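Side-chain contacts in muconate cycloisomerase (Azorhizobium caulinodans, PDB 3MY9), which belongs to the enolase superfamily, pairing an N-terminal domain of that family with a TIM-barrel-like C-terminal domain that carries bound magnesium: residues 120-124 and 125-129; 224-227 and 228-232. One frame throughout, in Å; residues are numbered along the deposited sequence.

Contact 1 of 2, residues 120-124 and 125-129; sequences TGLSV and ADLLG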
ATOM      1  N   THR A 120      21.457 -10.693 -46.974  1.00 56.22           N
ATOM      2  CA  THR A 120      20.859 -11.989 -46.730  1.00 56.32           C
ATOM      3  C   THR A 120      19.525 -12.214 -47.436  1.00 57.30           C
ATOM      4  O   THR A 120      18.938 -13.288 -47.295  1.00 57.79           O
ATOM      5  CB  THR A 120      20.649 -12.174 -45.220  1.00 55.50           C
ATOM      6  OG1 THR A 120      19.935 -11.047 -44.686  1.00 53.51           O
ATOM      7  CG2 THR A 120      21.987 -12.292 -44.531  1.00 55.34           C
ATOM      8  N   GLY A 121      19.042 -11.218 -48.185  1.00 57.80           N
ATOM      9  CA  GLY A 121      17.728 -11.293 -48.822  1.00 57.40           C
ATOM     10  C   GLY A 121      16.553 -11.171 -47.872  1.00 56.09           C
ATOM     11  O   GLY A 121      15.473 -11.694 -48.146  1.00 57.06           O
ATOM     12  N   LEU A 122      16.751 -10.484 -46.747  1.00 54.04           N
ATOM     13  CA  LEU A 122      15.709 -10.320 -45.748  1.00 52.10           C
ATOM     14  C   LEU A 122      15.390  -8.849 -45.556  1.00 50.99           C
ATOM     15  O   LEU A 122      16.280  -8.000 -45.614  1.00 50.71           O
ATOM     16  CB  LEU A 122      16.167 -10.896 -44.395  1.00 50.92           C
ATOM     17  CG  LEU A 122      16.276 -12.422 -44.288  1.00 52.52           C
ATOM     18  CD1 LEU A 122      16.833 -12.822 -42.894  1.00 50.78           C
ATOM     19  CD2 LEU A 122      14.928 -13.101 -44.568  1.00 53.19           C
ATOM     20  N   SER A 123      14.124  -8.552 -45.300  1.00 50.01           N
ATOM     21  CA  SER A 123      13.745  -7.228 -44.837  1.00 49.35           C
ATOM     22  C   SER A 123      14.104  -7.041 -43.354  1.00 48.92           C
ATOM     23  O   SER A 123      14.387  -8.005 -42.618  1.00 48.18           O
ATOM     24  CB  SER A 123      12.251  -7.030 -44.996  1.00 49.21           C
ATOM     25  OG  SER A 123      11.533  -7.888 -44.128  1.00 47.54           O
ATOM     26  N   VAL A 124      14.043  -5.792 -42.909  1.00 48.11           N
ATOM     27  CA  VAL A 124      14.219  -5.478 -41.517  1.00 47.08           C
ATOM     28  C   VAL A 124      13.124  -6.136 -40.657  1.00 46.42           C
ATOM     29  O   VAL A 124      13.426  -6.705 -39.609  1.00 46.11           O
ATOM     30  CB  VAL A 124      14.338  -3.953 -41.320  1.00 46.80           C
ATOM     31  CG1 VAL A 124      14.269  -3.602 -39.868  1.00 44.55           C
ATOM     32  CG2 VAL A 124      15.666  -3.473 -41.940  1.00 48.52           C
ATOM     33  N   ALA A 125      11.866  -6.088 -41.091  1.00 46.01           N
ATOM     34  CA  ALA A 125      10.801  -6.844 -40.400  1.00 45.49           C
ATOM     35  C   ALA A 125      11.190  -8.326 -40.181  1.00 45.79           C
ATOM     36  O   ALA A 125      10.999  -8.864 -39.100  1.00 45.13           O
ATOM     37  CB  ALA A 125       9.494  -6.756 -41.177  1.00 45.27           C
ATOM     38  N   ASP A 126      11.703  -8.966 -41.232  1.00 46.97           N
ATOM     39  CA  ASP A 126      12.156 -10.367 -41.201  1.00 47.34           C
ATOM     40  C   ASP A 126      13.183 -10.629 -40.098  1.00 46.95           C
ATOM     41  O   ASP A 126      13.166 -11.680 -39.487  1.00 46.56           O
ATOM     42  CB  ASP A 126      12.838 -10.761 -42.527  1.00 48.64           C
ATOM     43  CG  ASP A 126      11.922 -10.691 -43.732  1.00 49.88           C
ATOM     44  OD1 ASP A 126      10.698 -10.827 -43.556  1.00 50.86           O
ATOM     45  OD2 ASP A 126      12.449 -10.543 -44.872  1.00 54.53           O
ATOM     46  N   LEU A 127      14.099  -9.681 -39.920  1.00 47.03           N
ATOM     47  CA  LEU A 127      15.146  -9.730 -38.912  1.00 46.93           C
ATOM     48  C   LEU A 127      14.668  -9.377 -37.497  1.00 46.51           C
ATOM     49  O   LEU A 127      15.463  -9.434 -36.527  1.00 46.39           O
ATOM     50  CB  LEU A 127      16.257  -8.763 -39.303  1.00 47.34           C
ATOM     51  CG  LEU A 127      16.972  -9.114 -40.613  1.00 49.34           C
ATOM     52  CD1 LEU A 127      17.849  -7.957 -41.058  1.00 49.01           C
ATOM     53  CD2 LEU A 127      17.786 -10.389 -40.408  1.00 49.87           C
ATOM     54  N   LEU A 128      13.401  -8.974 -37.387  1.00 45.41           N
ATOM     55  CA  LEU A 128      12.797  -8.578 -36.124  1.00 44.33           C
ATOM     56  C   LEU A 128      11.669  -9.539 -35.729  1.00 44.05           C
ATOM     57  O   LEU A 128      10.774  -9.186 -34.952  1.00 42.59           O
ATOM     58  CB  LEU A 128      12.259  -7.135 -36.243  1.00 43.80           C
ATOM     59  CG  LEU A 128      13.365  -6.079 -36.398  1.00 44.28           C
ATOM     60  CD1 LEU A 128      12.776  -4.680 -36.480  1.00 40.62           C
ATOM     61  CD2 LEU A 128      14.406  -6.174 -35.272  1.00 45.33           C
ATOM     62  N   GLY A 129      11.705 -10.743 -36.310  1.00 44.20           N
ATOM     63  CA  GLY A 129      10.781 -11.813 -35.959  1.00 43.62           C
ATOM     64  C   GLY A 129       9.785 -12.120 -37.051  1.00 43.65           C
ATOM     65  O   GLY A 129       8.984 -13.039 -36.907  1.00 44.32           O
TER

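Contact 2 of 2, residues 224-227 and 228-232; sequences QPVP and RRHLD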
ATOM      1  N   GLN A 224      -2.684  11.764 -23.845  1.00 33.36           N
ATOM      2  CA  GLN A 224      -1.907  12.610 -22.941  1.00 33.66           C
ATOM      3  C   GLN A 224      -2.551  13.979 -22.670  1.00 35.20           C
ATOM      4  O   GLN A 224      -2.056  15.017 -23.106  1.00 33.99           O
ATOM      5  CB  GLN A 224      -0.469  12.759 -23.529  1.00 35.73           C
ATOM      6  CG  GLN A 224       0.584  13.331 -22.607  1.00 35.68           C
ATOM      7  CD  GLN A 224       1.075  12.291 -21.578  1.00 36.32           C
ATOM      8  OE1 GLN A 224       1.308  11.142 -21.932  1.00 36.33           O
ATOM      9  NE2 GLN A 224       1.225  12.698 -20.315  1.00 34.28           N
ATOM     10  N   PRO A 225      -3.641  13.984 -21.898  1.00 34.84           N
ATOM     11  CA  PRO A 225      -4.330  15.245 -21.674  1.00 35.31           C
ATOM     12  C   PRO A 225      -3.535  16.270 -20.847  1.00 36.02           C
ATOM     13  O   PRO A 225      -3.756  17.466 -21.009  1.00 35.37           O
ATOM     14  CB  PRO A 225      -5.633  14.827 -20.971  1.00 34.58           C
ATOM     15  CG  PRO A 225      -5.359  13.416 -20.410  1.00 34.00           C
ATOM     16  CD  PRO A 225      -4.406  12.817 -21.406  1.00 34.34           C
ATOM     17  N   VAL A 226      -2.601  15.801 -20.017  1.00 36.25           N
ATOM     18  CA  VAL A 226      -1.781  16.656 -19.138  1.00 36.62           C
ATOM     19  C   VAL A 226      -0.285  16.365 -19.389  1.00 37.65           C
ATOM     20  O   VAL A 226       0.025  15.374 -20.012  1.00 37.26           O
ATOM     21  CB  VAL A 226      -2.134  16.440 -17.655  1.00 36.66           C
ATOM     22  CG1 VAL A 226      -3.666  16.771 -17.385  1.00 34.39           C
ATOM     23  CG2 VAL A 226      -1.766  14.990 -17.185  1.00 33.24           C
ATOM     24  N   PRO A 227       0.625  17.261 -18.953  1.00 39.61           N
ATOM     25  CA  PRO A 227       2.055  17.050 -19.130  1.00 41.57           C
ATOM     26  C   PRO A 227       2.595  15.790 -18.444  1.00 41.74           C
ATOM     27  O   PRO A 227       1.941  15.231 -17.529  1.00 39.90           O
ATOM     28  CB  PRO A 227       2.703  18.282 -18.474  1.00 43.14           C
ATOM     29  CG  PRO A 227       1.637  19.346 -18.508  1.00 43.59           C
ATOM     30  CD  PRO A 227       0.317  18.634 -18.496  1.00 40.82           C
ATOM     31  N   ARG A 228       3.799  15.424 -18.881  1.00 42.99           N
ATOM     32  CA  ARG A 228       4.529  14.227 -18.484  1.00 44.72           C
ATOM     33  C   ARG A 228       4.571  13.971 -16.957  1.00 46.50           C
ATOM     34  O   ARG A 228       4.356  12.855 -16.519  1.00 46.59           O
ATOM     35  CB  ARG A 228       5.963  14.301 -19.053  1.00 46.08           C
ATOM     36  CG  ARG A 228       6.956  13.272 -18.476  1.00 47.54           C
ATOM     37  CD  ARG A 228       8.299  13.340 -19.174  1.00 49.15           C
ATOM     38  NE  ARG A 228       9.272  12.443 -18.553  1.00 50.92           N
ATOM     39  CZ  ARG A 228       9.399  11.138 -18.800  1.00 50.84           C
ATOM     40  NH1 ARG A 228      10.337  10.437 -18.163  1.00 51.55           N
ATOM     41  NH2 ARG A 228       8.612  10.512 -19.671  1.00 50.14           N
ATOM     42  N   ARG A 229       4.801  15.003 -16.168  1.00 49.67           N
ATOM     43  CA  ARG A 229       4.944  14.831 -14.693  1.00 52.47           C
ATOM     44  C   ARG A 229       3.773  14.119 -13.976  1.00 51.16           C
ATOM     45  O   ARG A 229       4.004  13.297 -13.059  1.00 51.58           O
ATOM     46  CB  ARG A 229       5.137  16.164 -14.009  1.00 53.90           C
ATOM     47  CG  ARG A 229       6.089  17.112 -14.776  1.00 59.70           C
ATOM     48  CD  ARG A 229       5.354  18.317 -15.372  1.00 63.20           C
ATOM     49  NE  ARG A 229       4.797  19.136 -14.291  1.00 65.58           N
ATOM     50  CZ  ARG A 229       4.400  20.396 -14.417  1.00 68.44           C
ATOM     51  NH1 ARG A 229       4.491  21.033 -15.593  1.00 70.84           N
ATOM     52  NH2 ARG A 229       3.908  21.028 -13.352  1.00 68.38           N
ATOM     53  N   HIS A 230       2.551  14.426 -14.413  1.00 48.30           N
ATOM     54  CA  HIS A 230       1.379  14.210 -13.601  1.00 46.36           C
ATOM     55  C   HIS A 230       0.823  12.800 -13.702  1.00 45.59           C
ATOM     56  O   HIS A 230      -0.314  12.586 -14.117  1.00 43.97           O
ATOM     57  CB  HIS A 230       0.310  15.249 -13.948  1.00 45.75           C
ATOM     58  CG  HIS A 230       0.784  16.647 -13.809  1.00 42.73           C
ATOM     59  ND1 HIS A 230       1.261  17.154 -12.621  1.00 42.99           N
ATOM     60  CD2 HIS A 230       0.845  17.660 -14.704  1.00 42.91           C
ATOM     61  CE1 HIS A 230       1.634  18.412 -12.798  1.00 43.07           C
ATOM     62  NE2 HIS A 230       1.379  18.745 -14.050  1.00 42.24           N
ATOM     63  N   LEU A 231       1.627  11.839 -13.261  1.00 46.34           N
ATOM     64  CA  LEU A 231       1.310  10.439 -13.437  1.00 45.28           C
ATOM     65  C   LEU A 231       0.159  10.059 -12.547  1.00 44.27           C
ATOM     66  O   LEU A 231      -0.719   9.315 -12.961  1.00 43.73           O
ATOM     67  CB  LEU A 231       2.535   9.538 -13.140  1.00 46.47           C
ATOM     68  CG  LEU A 231       3.538   9.179 -14.241  1.00 47.34           C
ATOM     69  CD1 LEU A 231       4.552   8.182 -13.692  1.00 50.98           C
ATOM     70  CD2 LEU A 231       2.872   8.609 -15.485  1.00 46.25           C
ATOM     71  N   ASP A 232       0.139  10.568 -11.318  1.00 45.01           N
ATOM     72  CA  ASP A 232      -1.012  10.343 -10.452  1.00 44.18           C
ATOM     73  C   ASP A 232      -2.265  10.938 -11.110  1.00 41.75           C
ATOM     74  O   ASP A 232      -3.334  10.331 -11.081  1.00 40.78           O
ATOM     75  CB  ASP A 232      -0.824  10.968  -9.057  1.00 46.61           C
ATOM     76  CG  ASP A 232       0.124  10.169  -8.149  1.00 50.40           C
ATOM     77  OD1 ASP A 232       0.347   8.960  -8.357  1.00 51.58           O
ATOM     78  OD2 ASP A 232       0.632  10.782  -7.180  1.00 58.93           O
TER

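Contact 1 of 2, residues 120-124 and 125-129
Ser123 and Asp126 meet at a turn whose later residues, 125-127, have helical backbone angles, in the N-terminal part of this enolase-superfamily protein. The turn follows helix 102-120. The two residues are joined side chain to backbone in both directions. Asp126 CG stands anti to its own carbonyl carbon (chi1 -63°), which folds the carboxylate back over Ser123. OD2 of Asp126 accepts Ser123 N at 2.6 Å. The N-H comes from above the carboxylate plane, 42° out of it. In return, Asp126 N lies 3.1 Å from Ser123 OG and donates to it. That second bond is less certain, because the hydroxyl is modelled too close to the carboxylate. The backbone closes the turn with Leu127 N bonded to Ser123 O at 3.2 Å.

The apolar side chains flank this polar pair. Leu122 runs aslant to both Asp126 and Leu127. Its CD2 rests against Asp126 CB at 3.7 Å, so one methyl covers the base of the acid. Its other methyl, CD1, meets Leu127 CD2 at 3.6 Å. Leu122 packs on Thr120 of a second subunit, and Leu127 on Leu122 of that subunit. Asp126 OD2 also has a long, weak ion pair with Lys85 of that subunit. The turn is therefore part of a subunit interface, and the touching residues are buried.

Val124 and Leu128 lie side by side and point the same way. They are held within the chain as well: Val124 packs on Leu113 of helix 102-120, and Leu128 touches Ala317. Val124 CG1 is anti to the backbone N (chi1 170°) and approaches Leu128 CD1 at 3.9 Å. Leu128 CG lies 3.3 Å from Val124 O.

Contact 2 of 2, residues 224-227 and 228-232
Gln224 NE2, 4.0 Å from Arg228 N, is gripped by two oxygens. It donates to Val226 O at 2.9 Å, and that oxygen lies near the Gln224 amide plane. It is also bonded to Ser250 OG. At the other end of the amide, OE1 takes the N-H of Asp248, a ligand of a magnesium ion.

The chain then turns from strand 222-223 into helix 231-240 of the barrel-like domain. His230 is the N-cap residue and the centre of an inverse gamma turn. Its N donates to Pro227 O at 3.3 Å, from above the carbonyl plane. The imidazole lies beside the proline, with Pro227 CD in the ring plane at its edge, 4.0 Å from CD2. Arg229 CB sits over the centre of one ring face. Val226 CG2 meets His230 CB at 3.9 Å, with the two side chains at about a right angle.

The Arg228 chain, extended from CG to NE, brings NH2 to a salt bridge with Asp256 and a hydrogen bond to Glu249 O. Bonded at both ends, the Gln224 amide has its rotation fixed. It probably acts in the second shell, helping to position Asp248 at the metal.

Overall arrangement
Contact 1 and contact 2 lie on opposite sides of the chain's centre, with their own centres about 37 Å apart. They share no helix or strand. Contact 1 follows helix 102-120, and contact 2 leads into helix 231-240. Residues 120-129 are buried where they touch, partly by a second subunit, and combine leucine packing with an acid turned onto backbone N-H. Residues 224-232 are partly buried and also meet two other subunits. The Gln224 side chain lies about 5 Å from a magnesium ion, while the arginines are exposed. Polar side chains serve the local turn in contact 1. In contact 2 they also bond to residues beyond the turn, in neighbouring loops and helix 254-263.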